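Long-range contacts in probable WRKY transcription factor 52 (Arabidopsis thaliana, PDB 4C6S), which acts as a plant disease resistance protein and W-box-binding transcription factor, working with RPS4 to recognise bacterial effectors: residues Asp39-Asp44 / Leu75-Lys80; Ile10-Glu15 / Asn35-Val40; Lys53-Gly58 / Gln85-Asp90. All coordinates share one frame; numbering follows the deposited sequence.

Overall arrangement
The three contacts belong to one TIR domain, a parallel sheet flanked by helices. Contact 2 is the most central: strands 8-12 and 35-39 pair by backbone hydrogen bonds, with buried aliphatic side chains on both faces. Contact 1 continues directly from it, sharing Asp-39 and Val-40, and ties the loop after strand 35-39 to helix 74-82 through lysines around a small apolar centre. Asp-41 OD2 also meets Glu-14 N, joining the two contacts. Contact 3 lies nearer the surface, about 16 Å from each of the others between centres, and relies on one asparagine amide donating to a backbone carbonyl rather than on charge pairs or strand pairing; Lys-53 packs against strand 35-39.

Contact 1. Residues Asp39-Asp44 / Leu75-Lys80; sequences DVDIDD and LDKFAK
Lys-80 NZ is held by two backbone carbonyls, one from each side of the contact: it donates to Val-40 O at 2.9 Å and to Lys-77 O, in its own helix, at 3.2 Å. This joins the BB loop of the TIR domain, which follows strand 35-39, to helix 74-82. The approach to Val-40 O is in the carbonyl plane, on a lone pair, whereas the donor is tilted from the plane of Lys-77 O. A bend at the last torsion of Lys-80 (chi4 -105°) turns NZ out of the line of its chain, and Phe-47 adds a cation-pi contact.

Lys-77 reaches the same loop with an extended chain. Its NZ forms a salt bridge to Asp-41 OD1, 2.7 Å away, met on the syn side of the carboxylate. The other oxygen, OD2, is hydrogen-bonded to Glu-14 N; lysine and N-H together probably offset the Glu-15 carboxylate close by. The type I turn from Asp-39 to Ile-42, whose backbone bond is weak, is reinforced by an Asx turn, in which Asp-41 N donates to Asp-39 OD1 at 2.8 Å from above the carboxylate plane.

Buried Val-40, short and branched, fits against the helix between the lysines, its CB 3.6 Å from Lys-77 O and its methyls on Phe-78. CG2 stands over one face of the Phe-78 ring in a CH-pi contact, 4.2 Å from the centroid and 28° off the ring normal, while CG1 of Val-40 touches the ring at CE1 of Phe-78, 3.9 Å away.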
# COMPACT_ATOMS: atom_id res chain seq x y z
N ASP A 39 5.74 -3.26 -15.65
CA ASP A 39 6.91 -3.43 -14.79
C ASP A 39 8.14 -3.17 -15.66
O ASP A 39 8.39 -3.92 -16.60
CB ASP A 39 6.90 -4.88 -14.26
CG ASP A 39 8.10 -5.23 -13.38
OD1 ASP A 39 9.09 -4.47 -13.35
OD2 ASP A 39 8.07 -6.31 -12.75
N VAL A 40 8.92 -2.14 -15.35
CA VAL A 40 10.04 -1.75 -16.21
C VAL A 40 11.23 -2.69 -16.05
O VAL A 40 12.22 -2.57 -16.77
CB VAL A 40 10.51 -0.29 -15.97
CG1 VAL A 40 9.38 0.70 -16.23
CG2 VAL A 40 11.03 -0.12 -14.54
N ASP A 41 11.14 -3.62 -15.10
CA ASP A 41 12.25 -4.54 -14.82
C ASP A 41 12.20 -5.80 -15.68
O ASP A 41 13.05 -6.68 -15.55
CB ASP A 41 12.26 -4.94 -13.34
CG ASP A 41 12.76 -3.83 -12.45
OD1 ASP A 41 13.64 -3.06 -12.90
OD2 ASP A 41 12.29 -3.73 -11.30
N ILE A 42 11.20 -5.91 -16.55
CA ILE A 42 11.09 -7.10 -17.39
C ILE A 42 12.10 -7.06 -18.54
O ILE A 42 12.67 -6.01 -18.84
CB ILE A 42 9.64 -7.37 -17.87
CG1 ILE A 42 8.97 -6.11 -18.42
CG2 ILE A 42 8.78 -7.82 -16.70
CD1 ILE A 42 9.52 -5.61 -19.70
N ASP A 43 12.33 -8.21 -19.16
CA ASP A 43 13.22 -8.30 -20.32
C ASP A 43 12.73 -7.40 -21.44
O ASP A 43 11.52 -7.21 -21.60
CB ASP A 43 13.29 -9.75 -20.80
CG ASP A 43 11.93 -10.41 -20.83
OD1 ASP A 43 11.52 -10.99 -19.80
OD2 ASP A 43 11.26 -10.35 -21.88
N ASP A 44 13.66 -6.84 -22.22
CA ASP A 44 13.28 -5.95 -23.32
C ASP A 44 12.49 -6.67 -24.41
O ASP A 44 11.87 -6.04 -25.27
CB ASP A 44 14.52 -5.24 -23.89
CG ASP A 44 14.92 -4.02 -23.08
OD1 ASP A 44 15.60 -4.19 -22.05
OD2 ASP A 44 14.54 -2.90 -23.47
N LEU A 75 18.06 6.39 -17.36
CA LEU A 75 18.42 5.92 -18.69
C LEU A 75 18.25 4.41 -18.80
O LEU A 75 17.84 3.88 -19.84
CB LEU A 75 19.87 6.28 -19.02
CG LEU A 75 20.19 7.76 -19.25
CD1 LEU A 75 21.68 7.96 -19.45
CD2 LEU A 75 19.44 8.27 -20.46
N ASP A 76 18.54 3.72 -17.70
CA ASP A 76 18.52 2.27 -17.68
C ASP A 76 17.10 1.70 -17.77
O ASP A 76 16.88 0.68 -18.44
CB ASP A 76 19.20 1.76 -16.40
CG ASP A 76 19.31 0.26 -16.37
OD1 ASP A 76 19.56 -0.35 -17.43
OD2 ASP A 76 19.14 -0.32 -15.27
N LYS A 77 16.14 2.35 -17.12
CA LYS A 77 14.82 1.75 -16.93
C LYS A 77 13.64 2.60 -17.38
O LYS A 77 12.62 2.06 -17.79
CB LYS A 77 14.61 1.40 -15.45
CG LYS A 77 15.46 0.25 -14.94
CD LYS A 77 15.05 -0.12 -13.52
CE LYS A 77 16.01 -1.14 -12.92
NZ LYS A 77 15.50 -1.63 -11.59
N PHE A 78 13.75 3.92 -17.26
CA PHE A 78 12.57 4.75 -17.49
C PHE A 78 12.61 5.60 -18.77
O PHE A 78 11.56 6.00 -19.26
CB PHE A 78 12.27 5.60 -16.25
CG PHE A 78 11.62 4.81 -15.13
CD1 PHE A 78 10.24 4.64 -15.08
CD2 PHE A 78 12.40 4.21 -14.15
CE1 PHE A 78 9.62 3.92 -14.05
CE2 PHE A 78 11.80 3.47 -13.12
CZ PHE A 78 10.40 3.32 -13.08
N ALA A 79 13.80 5.85 -19.31
CA ALA A 79 13.89 6.56 -20.59
C ALA A 79 13.02 5.88 -21.65
O ALA A 79 12.38 6.55 -22.45
CB ALA A 79 15.34 6.66 -21.07
N LYS A 80 13.00 4.55 -21.64
CA LYS A 80 12.23 3.81 -22.62
C LYS A 80 10.72 3.99 -22.43
O LYS A 80 9.95 3.78 -23.36
CB LYS A 80 12.59 2.32 -22.60
CG LYS A 80 12.21 1.61 -21.30
CD LYS A 80 12.77 0.19 -21.28
CE LYS A 80 12.09 -0.65 -20.21
NZ LYS A 80 12.92 -0.89 -19.01

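Contact 2. Residues Ile10-Glu15 / Asn35-Val40; sequences ISCVEE and NVVVDV
The Asp-39 carboxylate lies between two neighbours on opposite sides of its plane: CA and CB of Glu-14 on one, the backbone N of Asp-41 on the other. It sits at the end of a parallel strand pair, 8-12 beside 35-39, which with helix 20-30 between them in sequence makes a beta-alpha-beta unit of the TIR domain. CG of Asp-39, anti to the backbone N (chi1 178°), comes 3.9 Å from Glu-14 CB, and OD2 of Asp-39 approaches that methylene to 3.3 Å. The two carboxylates probably repel, with Glu-14 OE1 4.4 Å from Asp-39 OD2. At the far end the Asn-35 amide has Ile-10 CD1 off one face, 3.8 Å from OD1 of Asn-35; its oxygen is hydrogen-bonded to Ser-25, and ND2 to Ile-33 O.

Alternate residues of strand 8-12 do the bonding. Ile-10 donates its N to Val-36 O at 2.9 Å and accepts from Val-38 N; Cys-12 donates to Val-38 O and accepts from Val-40 N. Ser-11 turns its own backbone bonds to strand 59-65 instead.

Valine and isoleucine, branched at CB, suit the extended backbone and fill both faces. Ile-10, Cys-12 and Val-37 face helix 20-30, where Cys-12 SG rests on Val-37 CG1 at 4.0 Å. Small Ser-11 lies on the other face with Val-38, and its CB meets Val-40 CG1 at 4.0 Å. Past the last bridge, Val-13 and Val-40 still touch, their side chains crossing at a slant with Val-13 CG1 3.9 Å from Val-40 CG2.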
# COMPACT_ATOMS: atom_id res chain seq x y z
N ILE A 10 0.47 2.80 -15.80
CA ILE A 10 1.39 3.02 -14.68
C ILE A 10 2.64 2.19 -14.90
O ILE A 10 2.54 0.97 -15.04
CB ILE A 10 0.77 2.54 -13.37
CG1 ILE A 10 -0.56 3.24 -13.10
CG2 ILE A 10 1.78 2.77 -12.21
CD1 ILE A 10 -1.41 2.52 -12.06
N SER A 11 3.81 2.84 -14.93
CA SER A 11 5.07 2.10 -15.04
C SER A 11 5.77 2.14 -13.69
O SER A 11 5.69 3.14 -12.98
CB SER A 11 5.96 2.69 -16.12
OG SER A 11 6.03 4.10 -15.99
N CYS A 12 6.44 1.04 -13.33
CA CYS A 12 7.11 0.95 -12.02
C CYS A 12 8.17 -0.12 -12.02
O CYS A 12 8.28 -0.90 -12.97
CB CYS A 12 6.08 0.64 -10.91
SG CYS A 12 5.29 -1.00 -11.05
N VAL A 13 8.96 -0.17 -10.95
CA VAL A 13 9.91 -1.26 -10.77
C VAL A 13 9.22 -2.41 -10.03
O VAL A 13 8.16 -2.22 -9.43
CB VAL A 13 11.17 -0.80 -10.02
CG1 VAL A 13 11.87 0.31 -10.80
CG2 VAL A 13 10.81 -0.32 -8.63
N GLU A 14 9.80 -3.60 -10.07
CA GLU A 14 9.11 -4.78 -9.56
C GLU A 14 8.86 -4.71 -8.06
O GLU A 14 7.85 -5.21 -7.57
CB GLU A 14 9.85 -6.07 -9.94
CG GLU A 14 11.21 -6.22 -9.29
CD GLU A 14 12.05 -7.30 -9.94
OE1 GLU A 14 11.48 -8.12 -10.69
OE2 GLU A 14 13.28 -7.32 -9.70
N GLU A 15 9.76 -4.04 -7.34
CA GLU A 15 9.66 -3.92 -5.88
C GLU A 15 8.36 -3.31 -5.36
O GLU A 15 7.94 -3.61 -4.24
CB GLU A 15 10.86 -3.13 -5.31
CG GLU A 15 12.24 -3.66 -5.72
CD GLU A 15 12.74 -3.10 -7.05
OE1 GLU A 15 12.29 -3.57 -8.11
OE2 GLU A 15 13.61 -2.19 -7.03
N ASN A 35 -6.95 1.19 -16.43
CA ASN A 35 -5.50 1.33 -16.31
C ASN A 35 -4.79 -0.01 -16.45
O ASN A 35 -5.39 -1.07 -16.25
CB ASN A 35 -5.11 2.06 -15.01
CG ASN A 35 -5.36 1.23 -13.76
OD1 ASN A 35 -4.47 0.53 -13.26
ND2 ASN A 35 -6.59 1.29 -13.25
N VAL A 36 -3.52 0.05 -16.83
CA VAL A 36 -2.71 -1.16 -16.90
C VAL A 36 -1.40 -0.83 -16.23
O VAL A 36 -1.04 0.35 -16.07
CB VAL A 36 -2.46 -1.61 -18.36
CG1 VAL A 36 -3.78 -1.85 -19.08
CG2 VAL A 36 -1.64 -0.57 -19.09
N VAL A 37 -0.67 -1.86 -15.82
CA VAL A 37 0.60 -1.65 -15.14
C VAL A 37 1.70 -2.30 -15.96
O VAL A 37 1.55 -3.43 -16.42
CB VAL A 37 0.60 -2.23 -13.71
CG1 VAL A 37 1.96 -2.08 -13.08
CG2 VAL A 37 -0.43 -1.51 -12.84
N VAL A 38 2.80 -1.56 -16.15
CA VAL A 38 3.98 -2.10 -16.82
C VAL A 38 5.16 -2.08 -15.86
O VAL A 38 5.53 -1.03 -15.32
CB VAL A 38 4.33 -1.29 -18.07
CG1 VAL A 38 5.66 -1.75 -18.65
CG2 VAL A 38 3.23 -1.45 -19.10
N ASP A 39 5.74 -3.26 -15.65
CA ASP A 39 6.91 -3.43 -14.79
C ASP A 39 8.14 -3.17 -15.66
O ASP A 39 8.39 -3.92 -16.60
CB ASP A 39 6.90 -4.88 -14.26
CG ASP A 39 8.10 -5.23 -13.38
OD1 ASP A 39 9.09 -4.47 -13.35
OD2 ASP A 39 8.07 -6.31 -12.75
N VAL A 40 8.92 -2.14 -15.35
CA VAL A 40 10.04 -1.75 -16.21
C VAL A 40 11.23 -2.69 -16.05
O VAL A 40 12.22 -2.57 -16.77
CB VAL A 40 10.51 -0.29 -15.97
CG1 VAL A 40 9.38 0.70 -16.23
CG2 VAL A 40 11.03 -0.12 -14.54

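Contact 3. Residues Lys53-Gly58 / Gln85-Asp90; sequences KIEKAG and QRNNKD
Asn-88 points its side chain at the end of helix 51-56, and CB is already close, 3.3 Å from Glu-55 O. CG, anti to the backbone N (chi1 -168°), stays on the helix side, 3.7 Å from Glu-55 O. At the tip ND2 donates to Glu-55 O at 3.1 Å, with an N-H...O angle of 153° and the acceptor nearly in the amide plane. ND2 is equally near Ala-57 O, but the angle is poor and no bond forms there; Ala-57 O is hydrogen-bonded to Gln-91 NE2 instead. The other tip atom, OD1, turns back to its own loop and takes a weak bond from Asp-90 N, 3.3 Å away. Asparagine suits the spot because one short, flat group can donate across the contact and accept at home.

Beside it Asn-87, which is poorly ordered, lays OD1 along CB, CG and the carboxylate of Glu-55, 3.3 Å from both CB and CD of Glu-55. No hydrogen bond forms between them, and oxygen facing oxygen is probably not attractive.

The touching parts, 55-58 and 87-90, run in nearly the same direction, 7° apart, and Gly-58 is already bonded to Ala-92 through the backbone. Such connections, the end of helix 51-56 and the loop after helix 74-82, entering the N-terminal ends of adjacent inner strands 59-65 and 92-98, are characteristic of the alternating beta-alpha fold of TIR domains.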
# COMPACT_ATOMS: atom_id res chain seq x y z
N LYS A 53 0.88 -0.53 -24.86
CA LYS A 53 0.13 -0.12 -23.67
C LYS A 53 0.51 1.30 -23.29
O LYS A 53 -0.35 2.12 -22.95
CB LYS A 53 0.46 -1.03 -22.48
CG LYS A 53 -0.04 -2.47 -22.54
CD LYS A 53 0.80 -3.32 -21.59
CE LYS A 53 -0.01 -4.29 -20.75
NZ LYS A 53 0.72 -4.62 -19.48
N ILE A 54 1.80 1.59 -23.34
CA ILE A 54 2.31 2.90 -22.94
C ILE A 54 1.98 3.92 -24.01
O ILE A 54 1.44 4.99 -23.72
CB ILE A 54 3.84 2.87 -22.71
CG1 ILE A 54 4.23 1.71 -21.79
CG2 ILE A 54 4.32 4.19 -22.12
CD1 ILE A 54 5.71 1.67 -21.44
N GLU A 55 2.29 3.58 -25.26
CA GLU A 55 2.04 4.49 -26.37
C GLU A 55 0.58 4.91 -26.51
O GLU A 55 0.28 6.07 -26.81
CB GLU A 55 2.54 3.86 -27.68
CG GLU A 55 4.06 3.79 -27.74
CD GLU A 55 4.57 2.95 -28.89
OE1 GLU A 55 3.89 1.96 -29.25
OE2 GLU A 55 5.64 3.27 -29.43
N LYS A 56 -0.34 3.97 -26.28
CA LYS A 56 -1.76 4.25 -26.48
C LYS A 56 -2.42 4.88 -25.25
O LYS A 56 -3.57 5.31 -25.31
CB LYS A 56 -2.52 2.98 -26.87
CG LYS A 56 -2.15 2.41 -28.22
CD LYS A 56 -3.16 1.35 -28.64
CE LYS A 56 -2.84 0.77 -30.00
NZ LYS A 56 -3.75 -0.36 -30.32
N ALA A 57 -1.70 4.93 -24.13
CA ALA A 57 -2.25 5.51 -22.90
C ALA A 57 -2.47 7.02 -23.03
O ALA A 57 -1.63 7.74 -23.59
CB ALA A 57 -1.35 5.20 -21.70
N GLY A 58 -3.60 7.51 -22.53
CA GLY A 58 -3.85 8.94 -22.49
C GLY A 58 -3.00 9.60 -21.42
O GLY A 58 -2.61 10.76 -21.53
N GLN A 85 6.02 8.51 -25.17
CA GLN A 85 5.11 9.65 -25.16
C GLN A 85 4.97 10.30 -26.53
O GLN A 85 3.89 10.75 -26.90
CB GLN A 85 5.54 10.72 -24.16
CG GLN A 85 4.50 11.84 -24.04
CD GLN A 85 5.05 13.13 -23.46
OE1 GLN A 85 6.27 13.31 -23.36
NE2 GLN A 85 4.16 14.04 -23.09
N ARG A 86 6.05 10.38 -27.29
CA ARG A 86 5.98 11.09 -28.57
C ARG A 86 5.17 10.36 -29.65
O ARG A 86 4.82 10.97 -30.66
CB ARG A 86 7.35 11.53 -29.07
CG ARG A 86 8.51 10.60 -28.75
CD ARG A 86 9.58 10.79 -29.81
NE ARG A 86 8.96 10.83 -31.14
CZ ARG A 86 9.63 10.98 -32.28
NH1 ARG A 86 10.95 11.12 -32.28
NH2 ARG A 86 8.97 11.00 -33.43
N ASN A 87 4.84 9.09 -29.42
CA ASN A 87 3.88 8.38 -30.27
C ASN A 87 2.44 8.84 -29.96
O ASN A 87 1.47 8.30 -30.49
CB ASN A 87 4.02 6.86 -30.10
CG ASN A 87 3.14 6.07 -31.06
OD1 ASN A 87 2.73 4.94 -30.75
ND2 ASN A 87 2.84 6.65 -32.21
N ASN A 88 2.34 9.86 -29.11
CA ASN A 88 1.06 10.34 -28.59
C ASN A 88 1.27 11.65 -27.83
O ASN A 88 1.35 11.63 -26.61
CB ASN A 88 0.49 9.28 -27.65
CG ASN A 88 -0.96 9.53 -27.27
OD1 ASN A 88 -1.53 10.58 -27.57
ND2 ASN A 88 -1.57 8.57 -26.57
N LYS A 89 1.37 12.77 -28.53
CA LYS A 89 1.58 14.05 -27.82
C LYS A 89 0.27 14.59 -27.23
O LYS A 89 0.20 15.72 -26.75
CB LYS A 89 2.31 15.07 -28.71
CG LYS A 89 2.85 16.30 -27.98
CD LYS A 89 3.68 15.97 -26.74
CE LYS A 89 3.86 17.21 -25.86
NZ LYS A 89 5.10 17.20 -25.04
N ASP A 90 -0.78 13.77 -27.27
CA ASP A 90 -1.97 14.00 -26.46
C ASP A 90 -1.77 13.35 -25.09
O ASP A 90 -2.58 13.51 -24.18
CB ASP A 90 -3.20 13.39 -27.12
CG ASP A 90 -3.86 14.33 -28.10
OD1 ASP A 90 -3.99 15.53 -27.79
OD2 ASP A 90 -4.26 13.85 -29.19